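Local coordinates for NMB1025 protein (Neisseria meningitidis serogroup B, PDB 3KJJ), which is of uncharacterised function but belongs to the YjgF/RutC family, whose members include enamine/imine deaminases, and assembles as a trimer, at residues L75-M84 against R109-K117. Sequence-based numbering, arbitrary orientation.
Sequences LRDMGDYAEM and RPEWRVEIK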
ATOM      1  N   LEU B  75       2.097  -0.504  13.324  1.00 16.50           N
ATOM      2  CA  LEU B  75       2.431  -0.789  14.719  1.00 18.24           C
ATOM      3  C   LEU B  75       1.274  -1.530  15.354  1.00 19.95           C
ATOM      4  O   LEU B  75       0.118  -1.228  15.068  1.00 18.74           O
ATOM      5  CB  LEU B  75       2.701   0.498  15.504  1.00 17.92           C
ATOM      6  CG  LEU B  75       3.916   1.339  15.117  1.00 21.45           C
ATOM      7  CD1 LEU B  75       3.821   2.708  15.800  1.00 19.01           C
ATOM      8  CD2 LEU B  75       5.226   0.638  15.489  1.00 14.75           C
ATOM      9  N   ARG B  76       1.596  -2.489  16.218  1.00 20.11           N
ATOM     10  CA  ARG B  76       0.600  -3.217  16.986  1.00 19.03           C
ATOM     11  C   ARG B  76      -0.122  -2.275  17.952  1.00 18.33           C
ATOM     12  O   ARG B  76      -1.325  -2.415  18.212  1.00 19.84           O
ATOM     13  CB  ARG B  76       1.262  -4.362  17.756  1.00 19.76           C
ATOM     14  CG  ARG B  76       0.311  -5.069  18.714  1.00 18.08           C
ATOM     15  CD  ARG B  76       1.003  -6.100  19.585  1.00 20.80           C
ATOM     16  NE  ARG B  76       0.024  -6.838  20.382  1.00 21.01           N
ATOM     17  CZ  ARG B  76      -0.773  -7.795  19.914  1.00 20.69           C
ATOM     18  NH1 ARG B  76      -0.716  -8.160  18.641  1.00 11.87           N
ATOM     19  NH2 ARG B  76      -1.625  -8.407  20.727  1.00 19.76           N
ATOM     20  N   ASP B  77       0.631  -1.308  18.454  1.00 16.55           N
ATOM     21  CA  ASP B  77       0.189  -0.407  19.483  1.00 17.88           C
ATOM     22  C   ASP B  77       0.763   0.998  19.219  1.00 17.40           C
ATOM     23  O   ASP B  77       1.959   1.210  19.363  1.00 16.42           O
ATOM     24  CB  ASP B  77       0.655  -0.956  20.843  1.00 17.38           C
ATOM     25  CG  ASP B  77       0.063  -0.200  22.009  1.00 21.77           C
ATOM     26  OD1 ASP B  77      -0.324  -0.832  23.011  1.00 25.91           O
ATOM     27  OD2 ASP B  77      -0.014   1.035  21.925  1.00 22.84           O
HETATM   28  N   MSE B  78      -0.097   1.948  18.840  1.00 18.47           N
HETATM   29  CA  MSE B  78       0.330   3.329  18.528  1.00 20.45           C
HETATM   30  C   MSE B  78       1.014   4.035  19.705  1.00 20.28           C
HETATM   31  O   MSE B  78       1.607   5.097  19.540  1.00 19.84           O
HETATM   32  CB  MSE B  78      -0.839   4.169  17.976  1.00 21.43           C
HETATM   33  CG  MSE B  78      -0.445   5.558  17.372  1.00 30.14           C
HETATM   34 SE   MSE B  78       0.705   5.498  15.747  1.00 30.42          SE
HETATM   35  CE  MSE B  78      -0.424   4.330  14.713  1.00 17.26           C
ATOM     36  N   GLY B  79       0.949   3.432  20.890  1.00 21.48           N
ATOM     37  CA  GLY B  79       1.762   3.880  22.017  1.00 22.56           C
ATOM     38  C   GLY B  79       3.266   3.814  21.754  1.00 22.04           C
ATOM     39  O   GLY B  79       4.046   4.436  22.470  1.00 21.64           O
ATOM     40  N   ASP B  80       3.672   3.075  20.723  1.00 22.00           N
ATOM     41  CA  ASP B  80       5.097   2.882  20.407  1.00 21.44           C
ATOM     42  C   ASP B  80       5.591   3.817  19.301  1.00 22.11           C
ATOM     43  O   ASP B  80       6.700   3.640  18.787  1.00 21.75           O
ATOM     44  CB  ASP B  80       5.365   1.432  19.980  1.00 21.44           C
ATOM     45  CG  ASP B  80       5.226   0.435  21.125  1.00 29.28           C
ATOM     46  OD1 ASP B  80       5.463   0.806  22.290  1.00 26.95           O
ATOM     47  OD2 ASP B  80       4.900  -0.738  20.846  1.00 32.74           O
ATOM     48  N   TYR B  81       4.763   4.800  18.948  1.00 21.36           N
ATOM     49  CA  TYR B  81       5.047   5.747  17.860  1.00 21.57           C
ATOM     50  C   TYR B  81       6.377   6.483  18.020  1.00 21.11           C
ATOM     51  O   TYR B  81       7.239   6.402  17.138  1.00 20.59           O
ATOM     52  CB  TYR B  81       3.896   6.749  17.726  1.00 22.81           C
ATOM     53  CG  TYR B  81       3.887   7.589  16.463  1.00 22.75           C
ATOM     54  CD1 TYR B  81       3.822   6.999  15.201  1.00 23.04           C
ATOM     55  CD2 TYR B  81       3.910   8.980  16.537  1.00 29.19           C
ATOM     56  CE1 TYR B  81       3.787   7.784  14.039  1.00 23.78           C
ATOM     57  CE2 TYR B  81       3.876   9.766  15.384  1.00 26.32           C
ATOM     58  CZ  TYR B  81       3.821   9.159  14.145  1.00 27.28           C
ATOM     59  OH  TYR B  81       3.793   9.937  13.010  1.00 36.03           O
ATOM     60  N   ALA B  82       6.549   7.191  19.135  1.00 19.61           N
ATOM     61  CA  ALA B  82       7.781   7.948  19.371  1.00 21.19           C
ATOM     62  C   ALA B  82       9.024   7.058  19.400  1.00 18.22           C
ATOM     63  O   ALA B  82      10.074   7.445  18.886  1.00 19.65           O
ATOM     64  CB  ALA B  82       7.680   8.803  20.647  1.00 20.35           C
ATOM     65  N   GLU B  83       8.901   5.869  19.985  1.00 19.27           N
ATOM     66  CA  GLU B  83      10.016   4.927  20.063  1.00 20.52           C
ATOM     67  C   GLU B  83      10.433   4.434  18.682  1.00 18.09           C
ATOM     68  O   GLU B  83      11.632   4.367  18.383  1.00 19.49           O
ATOM     69  CB  GLU B  83       9.684   3.732  20.965  1.00 20.72           C
ATOM     70  CG  GLU B  83      10.885   2.842  21.289  1.00 25.07           C
ATOM     71  CD  GLU B  83      10.630   1.862  22.431  1.00 28.51           C
ATOM     72  OE1 GLU B  83       9.566   1.950  23.075  1.00 28.50           O
ATOM     73  OE2 GLU B  83      11.495   0.996  22.680  1.00 27.56           O
HETATM   74  N   MSE B  84       9.442   4.081  17.863  1.00 17.67           N
HETATM   75  CA  MSE B  84       9.680   3.651  16.479  1.00 19.75           C
HETATM   76  C   MSE B  84      10.346   4.793  15.724  1.00 20.27           C
HETATM   77  O   MSE B  84      11.432   4.606  15.170  1.00 21.55           O
HETATM   78  CB  MSE B  84       8.374   3.201  15.805  1.00 19.86           C
HETATM   79  CG  MSE B  84       8.510   2.685  14.356  1.00 17.32           C
HETATM   80 SE   MSE B  84       8.705   4.127  13.013  1.00 24.12          SE
HETATM   81  CE  MSE B  84       9.444   3.034  11.595  1.00 29.16           C
ATOM     82  N   ARG B 109       2.074 -12.259  14.552  1.00 20.05           N
ATOM     83  CA  ARG B 109       2.369 -12.758  15.890  1.00 20.19           C
ATOM     84  C   ARG B 109       2.198 -11.661  16.921  1.00 20.27           C
ATOM     85  O   ARG B 109       2.628 -10.537  16.694  1.00 19.01           O
ATOM     86  CB  ARG B 109       3.765 -13.375  15.953  1.00 20.71           C
ATOM     87  CG  ARG B 109       3.909 -14.539  14.977  1.00 22.43           C
ATOM     88  CD  ARG B 109       4.611 -15.721  15.592  1.00 36.65           C
ATOM     89  NE  ARG B 109       6.057 -15.654  15.414  1.00 41.06           N
ATOM     90  CZ  ARG B 109       6.704 -16.081  14.331  1.00 43.15           C
ATOM     91  NH1 ARG B 109       6.036 -16.602  13.307  1.00 46.85           N
ATOM     92  NH2 ARG B 109       8.027 -15.977  14.270  1.00 39.27           N
ATOM     93  N   PRO B 110       1.590 -11.998  18.076  1.00 21.99           N
ATOM     94  CA  PRO B 110       1.320 -11.020  19.130  1.00 21.16           C
ATOM     95  C   PRO B 110       2.549 -10.239  19.599  1.00 22.13           C
ATOM     96  O   PRO B 110       2.424  -9.070  19.938  1.00 21.20           O
ATOM     97  CB  PRO B 110       0.739 -11.870  20.274  1.00 23.51           C
ATOM     98  CG  PRO B 110       1.110 -13.292  19.944  1.00 25.47           C
ATOM     99  CD  PRO B 110       1.139 -13.352  18.451  1.00 20.53           C
ATOM    100  N   GLU B 111       3.723 -10.875  19.602  1.00 23.37           N
ATOM    101  CA  GLU B 111       4.945 -10.223  20.071  1.00 21.97           C
ATOM    102  C   GLU B 111       5.606  -9.280  19.053  1.00 19.76           C
ATOM    103  O   GLU B 111       6.528  -8.549  19.410  1.00 19.74           O
ATOM    104  CB  GLU B 111       5.962 -11.234  20.629  1.00 21.90           C
ATOM    105  CG  GLU B 111       6.122 -12.520  19.834  1.00 29.59           C
ATOM    106  CD  GLU B 111       5.040 -13.556  20.124  1.00 30.54           C
ATOM    107  OE1 GLU B 111       4.367 -13.973  19.168  1.00 29.68           O
ATOM    108  OE2 GLU B 111       4.857 -13.961  21.296  1.00 37.74           O
ATOM    109  N   TRP B 112       5.142  -9.300  17.801  1.00 19.69           N
ATOM    110  CA  TRP B 112       5.609  -8.334  16.798  1.00 19.23           C
ATOM    111  C   TRP B 112       4.948  -6.982  17.017  1.00 20.14           C
ATOM    112  O   TRP B 112       3.722  -6.867  16.993  1.00 22.35           O
ATOM    113  CB  TRP B 112       5.319  -8.804  15.374  1.00 21.32           C
ATOM    114  CG  TRP B 112       6.013 -10.067  14.939  1.00 19.71           C
ATOM    115  CD1 TRP B 112       7.076 -10.690  15.537  1.00 23.22           C
ATOM    116  CD2 TRP B 112       5.711 -10.828  13.764  1.00 21.38           C
ATOM    117  NE1 TRP B 112       7.432 -11.810  14.821  1.00 20.13           N
ATOM    118  CE2 TRP B 112       6.616 -11.912  13.723  1.00 22.97           C
ATOM    119  CE3 TRP B 112       4.752 -10.703  12.745  1.00 22.53           C
ATOM    120  CZ2 TRP B 112       6.589 -12.872  12.704  1.00 21.34           C
ATOM    121  CZ3 TRP B 112       4.732 -11.650  11.726  1.00 23.49           C
ATOM    122  CH2 TRP B 112       5.646 -12.725  11.716  1.00 22.73           C
ATOM    123  N   ARG B 113       5.769  -5.956  17.198  1.00 18.59           N
ATOM    124  CA  ARG B 113       5.282  -4.619  17.518  0.50 18.83           C
ATOM    125  C   ARG B 113       5.342  -3.683  16.312  1.00 17.83           C
ATOM    126  O   ARG B 113       4.770  -2.583  16.339  1.00 18.21           O
ATOM    127  CB  ARG B 113       6.077  -4.043  18.695  0.50 19.31           C
ATOM    128  CG  ARG B 113       6.206  -5.006  19.872  0.50 20.14           C
ATOM    129  CD  ARG B 113       6.310  -4.270  21.180  0.50 23.87           C
ATOM    130  NE  ARG B 113       5.127  -3.453  21.430  0.50 19.01           N
ATOM    131  CZ  ARG B 113       4.083  -3.849  22.149  0.50 21.19           C
ATOM    132  NH1 ARG B 113       3.059  -3.030  22.330  0.50 18.62           N
ATOM    133  NH2 ARG B 113       4.073  -5.056  22.698  0.50 18.92           N
ATOM    134  N   VAL B 114       6.034  -4.130  15.254  1.00 16.62           N
ATOM    135  CA  VAL B 114       6.225  -3.328  14.036  1.00 15.02           C
ATOM    136  C   VAL B 114       6.428  -4.192  12.784  1.00 16.21           C
ATOM    137  O   VAL B 114       6.999  -5.283  12.843  1.00 16.53           O
ATOM    138  CB  VAL B 114       7.391  -2.288  14.201  1.00 16.75           C
ATOM    139  CG1 VAL B 114       8.754  -3.003  14.407  1.00  9.51           C
ATOM    140  CG2 VAL B 114       7.441  -1.295  13.031  1.00 12.26           C
ATOM    141  N   GLU B 115       5.921  -3.694  11.663  1.00 13.81           N
ATOM    142  CA  GLU B 115       6.117  -4.299  10.357  1.00 13.35           C
ATOM    143  C   GLU B 115       6.217  -3.139   9.376  1.00 12.00           C
ATOM    144  O   GLU B 115       5.421  -2.207   9.433  1.00 11.67           O
ATOM    145  CB  GLU B 115       4.943  -5.235  10.004  1.00 13.93           C
ATOM    146  CG  GLU B 115       5.062  -5.958   8.658  1.00 20.45           C
ATOM    147  CD  GLU B 115       4.034  -7.076   8.473  1.00 20.35           C
ATOM    148  OE1 GLU B 115       3.457  -7.551   9.473  1.00 20.65           O
ATOM    149  OE2 GLU B 115       3.810  -7.496   7.319  1.00 23.10           O
ATOM    150  N   ILE B 116       7.205  -3.180   8.487  1.00 14.01           N
ATOM    151  CA  ILE B 116       7.391  -2.082   7.534  1.00 13.72           C
ATOM    152  C   ILE B 116       7.413  -2.624   6.111  1.00 14.51           C
ATOM    153  O   ILE B 116       8.172  -3.556   5.796  1.00 12.86           O
ATOM    154  CB  ILE B 116       8.660  -1.244   7.841  1.00 15.47           C
ATOM    155  CG1 ILE B 116       8.603  -0.695   9.272  1.00 16.39           C
ATOM    156  CG2 ILE B 116       8.833  -0.110   6.812  1.00 13.33           C
ATOM    157  CD1 ILE B 116       9.868   0.046   9.741  1.00 13.36           C
ATOM    158  N   LYS B 117       6.556  -2.030   5.281  1.00 13.68           N
ATOM    159  CA  LYS B 117       6.374  -2.396   3.887  1.00 16.69           C
ATOM    160  C   LYS B 117       6.925  -1.293   2.993  1.00 15.47           C
ATOM    161  O   LYS B 117       6.469  -0.151   3.050  1.00 18.94           O
ATOM    162  CB  LYS B 117       4.887  -2.598   3.601  1.00 14.21           C
ATOM    163  CG  LYS B 117       4.546  -2.943   2.147  1.00 19.26           C
ATOM    164  CD  LYS B 117       4.502  -4.431   1.940  1.00 29.19           C
ATOM    165  CE  LYS B 117       3.599  -4.777   0.784  1.00 28.22           C
ATOM    166  NZ  LYS B 117       3.853  -6.168   0.313  1.00 21.10           N
TER
HETATM  167  O   HOH W   1       1.275  -7.911  16.692  1.00 15.94           O
HETATM  168  O   HOH W   2       3.564  -1.680  18.715  1.00 16.10           O
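In one of its two conformers, R113 bends at chi3 (61°) toward D80, whose CG stands beside the backbone N and anti to the carbonyl carbon (chi1 -69°). The two side chains cross at about a right angle in a salt bridge: R113 NE donates to D80 OD2 at 2.8 Å, in the guanidinium plane and on the syn side of the carboxylate, while R113 NH1 adds a weak bond of 3.3 Å to that same oxygen. Water 2 accepts from D77 N and lies within hydrogen-bonding reach of D80 OD2 and R113 O. R113 O accepts from R76 N at 3.2 Å, from above the carbonyl plane. The extended R76 chain lays one guanidinium face over P110 O, and its NH1 reaches water 1, which donates to R109 O and W112 O. On the buried side, L75 and V114 form a non-hydrogen-bonded antiparallel pair, with L75 CD2 3.8 Å from V114 CG2; selenomethionine M84 meets I116 tip to tip, CE to CD1 at 3.5 Å. M84 thus packs helix 81-91 on the sheet. One straight and one weak N-H bond would favour an ionised D80, linking helix 81-91, in this conformer, to the loop entering strand 114-121.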